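Local coordinates for protein AvrRxo1-ORF1 (Xanthomonas oryzae pv. oryzicola, PDB 4Z8T) that is a type III effector of a plant pathogen that carries a polynucleotide kinase domain, probably phosphorylates a nucleotide-type substrate, and binds the chaperone-like AvrRxo1-ORF2, at residues A112-E115 against I120-S123; K158-E163 against D167-L172; P188-L193 against K291-R296. One frame throughout, in Å; residues are numbered along the deposited sequence.

Contact 1 (A112-E115 against I120-S123)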
# COMPACT_ATOMS: atom_id res chain seq x y z
N ALA A 112 39.63 9.05 6.04
CA ALA A 112 39.62 9.48 4.64
C ALA A 112 40.63 10.58 4.37
O ALA A 112 41.18 10.66 3.27
CB ALA A 112 38.22 9.91 4.21
N LYS A 113 40.86 11.44 5.36
CA LYS A 113 41.85 12.50 5.20
C LYS A 113 43.27 12.01 5.52
O LYS A 113 44.24 12.50 4.94
CB LYS A 113 41.48 13.77 6.00
CG LYS A 113 41.48 13.63 7.50
CD LYS A 113 41.10 14.94 8.23
CE LYS A 113 41.58 14.94 9.70
NZ LYS A 113 41.33 16.20 10.44
N SER A 114 43.38 11.04 6.44
CA SER A 114 44.68 10.43 6.76
C SER A 114 45.73 11.45 7.21
O SER A 114 46.93 11.30 6.90
CB SER A 114 45.19 9.61 5.57
OG SER A 114 44.34 8.50 5.29
N GLU A 115 45.27 12.47 7.93
CA GLU A 115 46.12 13.55 8.46
C GLU A 115 46.82 14.37 7.39
O GLU A 115 47.74 15.13 7.70
CB GLU A 115 47.14 13.00 9.46
CG GLU A 115 46.54 12.28 10.65
CD GLU A 115 47.59 11.79 11.63
OE1 GLU A 115 48.72 11.46 11.21
OE2 GLU A 115 47.28 11.75 12.84
N ILE A 120 41.15 12.02 0.64
CA ILE A 120 41.71 11.36 -0.52
C ILE A 120 41.21 9.93 -0.72
O ILE A 120 41.44 9.32 -1.77
CB ILE A 120 43.23 11.43 -0.48
CG1 ILE A 120 43.75 10.87 0.83
CG2 ILE A 120 43.69 12.87 -0.62
CD1 ILE A 120 44.20 9.45 0.71
N PHE A 121 40.51 9.40 0.29
CA PHE A 121 39.85 8.10 0.17
C PHE A 121 38.34 8.30 0.24
O PHE A 121 37.87 9.21 0.92
CB PHE A 121 40.26 7.17 1.30
CG PHE A 121 41.71 6.81 1.31
CD1 PHE A 121 42.29 6.20 0.21
CD2 PHE A 121 42.49 7.03 2.45
CE1 PHE A 121 43.64 5.85 0.23
CE2 PHE A 121 43.84 6.68 2.47
CZ PHE A 121 44.41 6.09 1.36
N SER A 122 37.59 7.45 -0.45
CA SER A 122 36.13 7.52 -0.40
C SER A 122 35.61 6.85 0.87
O SER A 122 36.34 6.10 1.53
CB SER A 122 35.53 6.82 -1.61
OG SER A 122 35.74 5.42 -1.55
N SER A 123 34.35 7.11 1.21
CA SER A 123 33.74 6.45 2.36
C SER A 123 33.84 4.94 2.24
O SER A 123 34.16 4.26 3.21
CB SER A 123 32.28 6.87 2.50
OG SER A 123 32.18 8.24 2.86

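Contact 2 (K158-E163 against D167-L172). With SO4 (sulfate ion), chain C.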
# COMPACT_ATOMS: atom_id res chain seq x y z
N LYS A 158 23.39 3.15 15.33
CA LYS A 158 23.52 2.24 14.21
C LYS A 158 22.11 1.94 13.74
O LYS A 158 21.15 2.23 14.46
CB LYS A 158 24.17 0.92 14.64
CG LYS A 158 25.62 1.02 15.09
CD LYS A 158 26.13 -0.37 15.43
CE LYS A 158 27.54 -0.33 15.97
NZ LYS A 158 28.13 -1.69 15.94
N ARG A 159 21.99 1.36 12.56
CA ARG A 159 20.66 1.02 12.06
C ARG A 159 19.93 0.06 12.98
O ARG A 159 18.72 0.21 13.22
CB ARG A 159 20.73 0.45 10.65
CG ARG A 159 19.35 0.24 10.02
CD ARG A 159 19.40 -0.24 8.56
NE ARG A 159 19.97 0.77 7.69
CZ ARG A 159 21.24 0.79 7.28
NH1 ARG A 159 22.07 -0.16 7.68
NH2 ARG A 159 21.67 1.77 6.50
N LEU A 160 20.67 -0.93 13.50
CA LEU A 160 20.15 -1.93 14.44
C LEU A 160 18.91 -2.62 13.90
O LEU A 160 17.95 -2.85 14.63
CB LEU A 160 19.86 -1.31 15.82
CG LEU A 160 21.05 -0.63 16.51
CD1 LEU A 160 20.60 0.13 17.74
CD2 LEU A 160 22.13 -1.66 16.87
N SER A 161 18.93 -2.97 12.62
CA SER A 161 17.72 -3.48 11.99
C SER A 161 17.39 -4.90 12.46
O SER A 161 16.26 -5.16 12.89
CB SER A 161 17.76 -3.35 10.46
OG SER A 161 18.83 -4.06 9.86
N ARG A 162 18.38 -5.78 12.44
CA ARG A 162 18.09 -7.22 12.51
C ARG A 162 18.11 -7.85 13.90
O ARG A 162 18.72 -7.31 14.83
CB ARG A 162 19.01 -7.98 11.56
CG ARG A 162 18.93 -7.43 10.16
CD ARG A 162 19.47 -8.38 9.13
NE ARG A 162 19.62 -7.70 7.85
CZ ARG A 162 18.67 -7.65 6.92
NH1 ARG A 162 18.91 -6.99 5.79
NH2 ARG A 162 17.51 -8.26 7.11
N GLU A 163 17.43 -8.98 14.02
CA GLU A 163 17.32 -9.68 15.29
C GLU A 163 18.67 -9.94 15.95
O GLU A 163 18.84 -9.67 17.13
CB GLU A 163 16.54 -10.99 15.14
CG GLU A 163 15.07 -10.83 14.86
CD GLU A 163 14.32 -12.14 14.94
OE1 GLU A 163 13.13 -12.17 14.57
OE2 GLU A 163 14.93 -13.14 15.37
N ASP A 167 19.64 -8.62 19.61
CA ASP A 167 19.97 -9.61 20.65
C ASP A 167 21.35 -9.36 21.25
O ASP A 167 21.54 -9.48 22.46
CB ASP A 167 19.94 -11.03 20.07
CG ASP A 167 18.53 -11.53 19.79
OD1 ASP A 167 17.56 -10.92 20.28
OD2 ASP A 167 18.40 -12.57 19.09
N SER A 168 22.30 -9.02 20.39
CA SER A 168 23.67 -8.79 20.82
C SER A 168 23.76 -7.60 21.76
O SER A 168 24.44 -7.68 22.77
CB SER A 168 24.62 -8.62 19.62
OG SER A 168 24.49 -7.34 19.03
N TYR A 169 23.05 -6.52 21.45
CA TYR A 169 23.11 -5.35 22.33
C TYR A 169 22.34 -5.55 23.64
O TYR A 169 22.76 -5.05 24.68
CB TYR A 169 22.72 -4.05 21.60
CG TYR A 169 23.85 -3.57 20.73
CD1 TYR A 169 25.01 -3.05 21.30
CD2 TYR A 169 23.81 -3.69 19.35
CE1 TYR A 169 26.07 -2.64 20.52
CE2 TYR A 169 24.87 -3.29 18.56
CZ TYR A 169 25.99 -2.76 19.15
OH TYR A 169 27.04 -2.36 18.36
N ILE A 170 21.24 -6.31 23.58
CA ILE A 170 20.52 -6.67 24.80
C ILE A 170 21.43 -7.51 25.68
O ILE A 170 21.53 -7.29 26.89
CB ILE A 170 19.20 -7.43 24.48
CG1 ILE A 170 18.15 -6.45 23.94
CG2 ILE A 170 18.67 -8.12 25.72
CD1 ILE A 170 16.87 -7.12 23.43
N GLN A 171 22.12 -8.47 25.07
CA GLN A 171 23.06 -9.31 25.82
C GLN A 171 24.18 -8.46 26.42
O GLN A 171 24.54 -8.64 27.58
CB GLN A 171 23.63 -10.40 24.92
CG GLN A 171 24.48 -11.41 25.67
CD GLN A 171 24.89 -12.56 24.78
OE1 GLN A 171 25.14 -12.38 23.58
NE2 GLN A 171 24.95 -13.76 25.36
N LEU A 172 24.73 -7.53 25.64
CA LEU A 172 25.76 -6.65 26.17
C LEU A 172 25.25 -5.86 27.37
O LEU A 172 25.94 -5.75 28.37
CB LEU A 172 26.25 -5.68 25.08
CG LEU A 172 27.50 -4.86 25.40
CD1 LEU A 172 28.33 -4.66 24.14
CD2 LEU A 172 27.14 -3.51 25.99
S SO4 C . 22.15 -3.29 9.70
O1 SO4 C . 21.18 -2.94 10.73
O2 SO4 C . 21.64 -2.96 8.37
O3 SO4 C . 22.44 -4.73 9.76
O4 SO4 C . 23.39 -2.56 9.94
O HOH W 1 16.51 -14.34 17.72

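Contact 3 (P188-L193 against K291-R296)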
# COMPACT_ATOMS: atom_id res chain seq x y z
N PRO A 188 9.26 7.35 5.87
CA PRO A 188 9.03 6.68 4.59
C PRO A 188 10.33 6.59 3.81
O PRO A 188 11.20 7.45 3.98
CB PRO A 188 8.05 7.63 3.88
CG PRO A 188 7.35 8.34 4.97
CD PRO A 188 8.33 8.47 6.10
N LEU A 189 10.45 5.57 2.97
CA LEU A 189 11.68 5.35 2.22
C LEU A 189 12.06 6.58 1.41
O LEU A 189 13.23 6.95 1.37
CB LEU A 189 11.53 4.14 1.31
CG LEU A 189 12.69 3.82 0.36
CD1 LEU A 189 14.01 3.69 1.09
CD2 LEU A 189 12.38 2.52 -0.37
N GLU A 190 11.09 7.20 0.76
CA GLU A 190 11.38 8.39 -0.02
C GLU A 190 11.98 9.51 0.82
O GLU A 190 12.82 10.29 0.34
CB GLU A 190 10.11 8.86 -0.74
CG GLU A 190 10.37 9.52 -2.06
CD GLU A 190 9.11 9.59 -2.91
OE1 GLU A 190 8.01 9.75 -2.34
OE2 GLU A 190 9.23 9.47 -4.16
N ASN A 191 11.57 9.60 2.09
CA ASN A 191 12.12 10.63 2.96
C ASN A 191 13.60 10.37 3.21
O ASN A 191 14.39 11.29 3.28
CB ASN A 191 11.38 10.71 4.30
CG ASN A 191 10.08 11.46 4.20
OD1 ASN A 191 9.50 11.58 3.11
ND2 ASN A 191 9.61 12.01 5.33
N SER A 192 13.95 9.10 3.37
CA SER A 192 15.35 8.75 3.55
C SER A 192 16.15 9.04 2.30
O SER A 192 17.29 9.48 2.38
CB SER A 192 15.53 7.28 3.94
OG SER A 192 15.12 7.08 5.29
N LEU A 193 15.56 8.79 1.13
CA LEU A 193 16.27 9.02 -0.13
C LEU A 193 16.57 10.51 -0.29
O LEU A 193 17.71 10.89 -0.61
CB LEU A 193 15.47 8.49 -1.32
CG LEU A 193 15.18 6.97 -1.32
CD1 LEU A 193 14.22 6.59 -2.46
CD2 LEU A 193 16.46 6.15 -1.45
N LYS A 291 9.89 17.38 -12.22
CA LYS A 291 9.26 18.55 -11.61
C LYS A 291 8.12 18.13 -10.68
O LYS A 291 7.96 18.67 -9.59
CB LYS A 291 8.73 19.52 -12.67
CG LYS A 291 8.08 20.78 -12.09
CD LYS A 291 7.22 21.49 -13.13
CE LYS A 291 6.70 22.83 -12.62
NZ LYS A 291 5.82 22.72 -11.43
N GLU A 292 7.33 17.16 -11.13
CA GLU A 292 6.18 16.71 -10.36
C GLU A 292 6.61 16.14 -9.01
O GLU A 292 6.06 16.52 -7.98
CB GLU A 292 5.38 15.68 -11.15
CG GLU A 292 4.30 14.97 -10.35
CD GLU A 292 3.53 15.89 -9.42
OE1 GLU A 292 3.13 17.00 -9.84
OE2 GLU A 292 3.33 15.49 -8.25
N LEU A 293 7.59 15.25 -9.04
CA LEU A 293 8.10 14.62 -7.81
C LEU A 293 8.60 15.68 -6.84
O LEU A 293 8.28 15.64 -5.65
CB LEU A 293 9.20 13.60 -8.14
CG LEU A 293 9.84 12.81 -6.99
CD1 LEU A 293 10.25 11.42 -7.45
CD2 LEU A 293 11.06 13.52 -6.41
N ILE A 294 9.39 16.63 -7.33
CA ILE A 294 9.90 17.69 -6.47
C ILE A 294 8.74 18.51 -5.90
O ILE A 294 8.71 18.77 -4.70
CB ILE A 294 10.92 18.59 -7.21
CG1 ILE A 294 12.10 17.73 -7.69
CG2 ILE A 294 11.40 19.70 -6.31
CD1 ILE A 294 13.08 18.47 -8.59
N ASP A 295 7.78 18.88 -6.74
CA ASP A 295 6.59 19.57 -6.26
C ASP A 295 5.80 18.73 -5.27
O ASP A 295 5.26 19.25 -4.30
CB ASP A 295 5.68 19.95 -7.44
CG ASP A 295 6.27 21.03 -8.32
OD1 ASP A 295 7.29 21.65 -7.91
OD2 ASP A 295 5.72 21.25 -9.42
N ARG A 296 5.71 17.42 -5.53
CA ARG A 296 4.97 16.53 -4.64
C ARG A 296 5.58 16.50 -3.25
O ARG A 296 4.86 16.59 -2.25
CB ARG A 296 4.90 15.11 -5.21
CG ARG A 296 4.25 14.10 -4.26
CD ARG A 296 3.98 12.77 -4.92
NE ARG A 296 5.17 12.16 -5.50
CZ ARG A 296 6.04 11.41 -4.81
NH1 ARG A 296 5.87 11.19 -3.52
NH2 ARG A 296 7.10 10.89 -5.43

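Contact 1 (A112-E115 against I120-S123)
Ala112 and Phe121 bring their CA atoms to 4.7 Å where the chain doubles back after helix 108-113, and one carbonyl takes both backbone bonds of the turn. Ile120 N donates to Ala112 O over 3.0 Å at an N-H...O angle of 167°, with the donor tilted 35° from the carbonyl plane. Phe121 N reaches the same oxygen only weakly, at 3.3 Å. This carbonyl belongs to the last turn of the helix, so the returning loop supplies N-H donors where the helix ends.

Ser114 and Ile120 border the Phe121 ring. Ser114, the first residue past the helix and one with positive phi, sets its hydroxyl at the ring's edge, near its plane, with OG 3.4 Å from Phe121 CE2. The hydroxyl's hydrogen bonds go to Leu111 O and Arg36 instead, which accounts for its polar needs while it borders an aromatic edge. Ile120, the ring's neighbour in sequence, lays CD1 over the centre of one face, 3.2 Å above the plane; its CG1 lies between the backbone N and the carbonyl carbon (chi1 54°), and Ile120 CG1 itself passes 3.6 Å from Ala112 O. Ala112 CB rests against the backbone, 3.4 Å from Phe121 O.

Beyond the two segments, Phe121 packs on Thr6, Ile9 and Tyr10 of helix 6-10. Just after it, Ser122 occupies the N-cap position of helix 123-141, so the contact joins the end of helix 108-113 to the start of helix 123-141, with the N-terminal helix 6-10 against the ring.

Contact 2 (K158-E163 against D167-L172)
A lysine amine and a tyrosine hydroxyl meet directly in this contact: Lys158 NZ donates to Tyr169 OH over 2.7 Å. NZ lies at the edge of the phenol ring, near its plane, and the two side chains cross at about a right angle. Lys158 is extended beyond CG, which carries NZ out to the hydroxyl. Tyr169 OH is also hydrogen-bonded to Glu138, which forms a long, weak ion pair with Lys158. Leu160 supplies the apolar half, its CD2 branch 3.6 Å from Tyr169 CE2 and approaching the ring obliquely.

At the start of helix 163-176, Asp167 N bonds Glu163 O over 2.8 Å at 170°, an ordinary helical i to i+4 bond. The carboxylates stay apart, Glu163 OE2 and Asp167 OD2 being 5.1 Å from each other, and one water donates to both. Asp167 OD1 is held by Tyr226.

The loop also grips a sulfate, probably from the crystallisation liquor. Ser161 gives O1 two bonds, from its backbone N and from OG (2.7 Å to O1), while Arg159 NH1 reaches O2 over 2.9 Å in a bent bond from the guanidinium edge. Arg159 is itself positioned by Asn73, Thr74 and Ser98 O of the AvrRxo1-ORF2 chain, and Lys158 O is bonded by Lys78, the lysine of a probable Walker A loop. Such an anion site beside this loop is consistent with phosphate binding in a P-loop kinase.

Contact 3 (P188-L193 against K291-R296)
Glu190 extends its carboxylate from helix 189-198 to the guanidinium of Arg296 on helix 291-298, and the two groups pair end-on. Arg296 NH1 bonds Glu190 OE1 over 2.8 Å, and Arg296 NH2 bonds Glu190 OE2 over 2.9 Å, so each oxygen takes one nitrogen. Both bonds are nearly straight, and both reach the syn side of the carboxylate, though nearly 30° out of its plane. The oxygens lie almost within the guanidinium plane, yet the two planes are turned 32° apart, so the fork is twisted rather than flat.

A bend at chi3 (56°) of Arg296 turns the NH1/NH2 edge toward the acid. Beside the pair, Leu293 CD1 lies 4.0 Å from Glu190 OE2, an apolar flank one helical turn before Arg296. Glu190 OE2 has a further, weak hydrogen bond from Trp322 NE1, and Trp322 of helix 322-331 touches Leu193 and Leu293, one from each helix.

With the nearest CA atoms, those of Glu190 and Leu293, 10.5 Å apart, the helices are bridged by long side chains. Two charge-assisted bonds fix the rotation of both charged groups, and this pairing probably favours their ionised forms.

From the N terminus, contact 1 comes first and closes a tight loop, with four residues between its segments, in the connection from helix 108-113 to helix 123-141. Contact 2 follows, equally local: it folds the loop after strand 154-157, the outermost strand on one side of the sheet within this chain, onto the helix 163-176 that it leads into. Contact 3 spans 97 intervening residues, which include strands 238-245, 251-258 and 261-263, and brings the late helix 291-298 back to helix 189-198, just after strand 179-185. The three follow in series, neither nesting nor crossing. Their centres lie about 29 to 31 Å apart, and contacts 2 and 3 come nearest, with atoms about 8 Å apart.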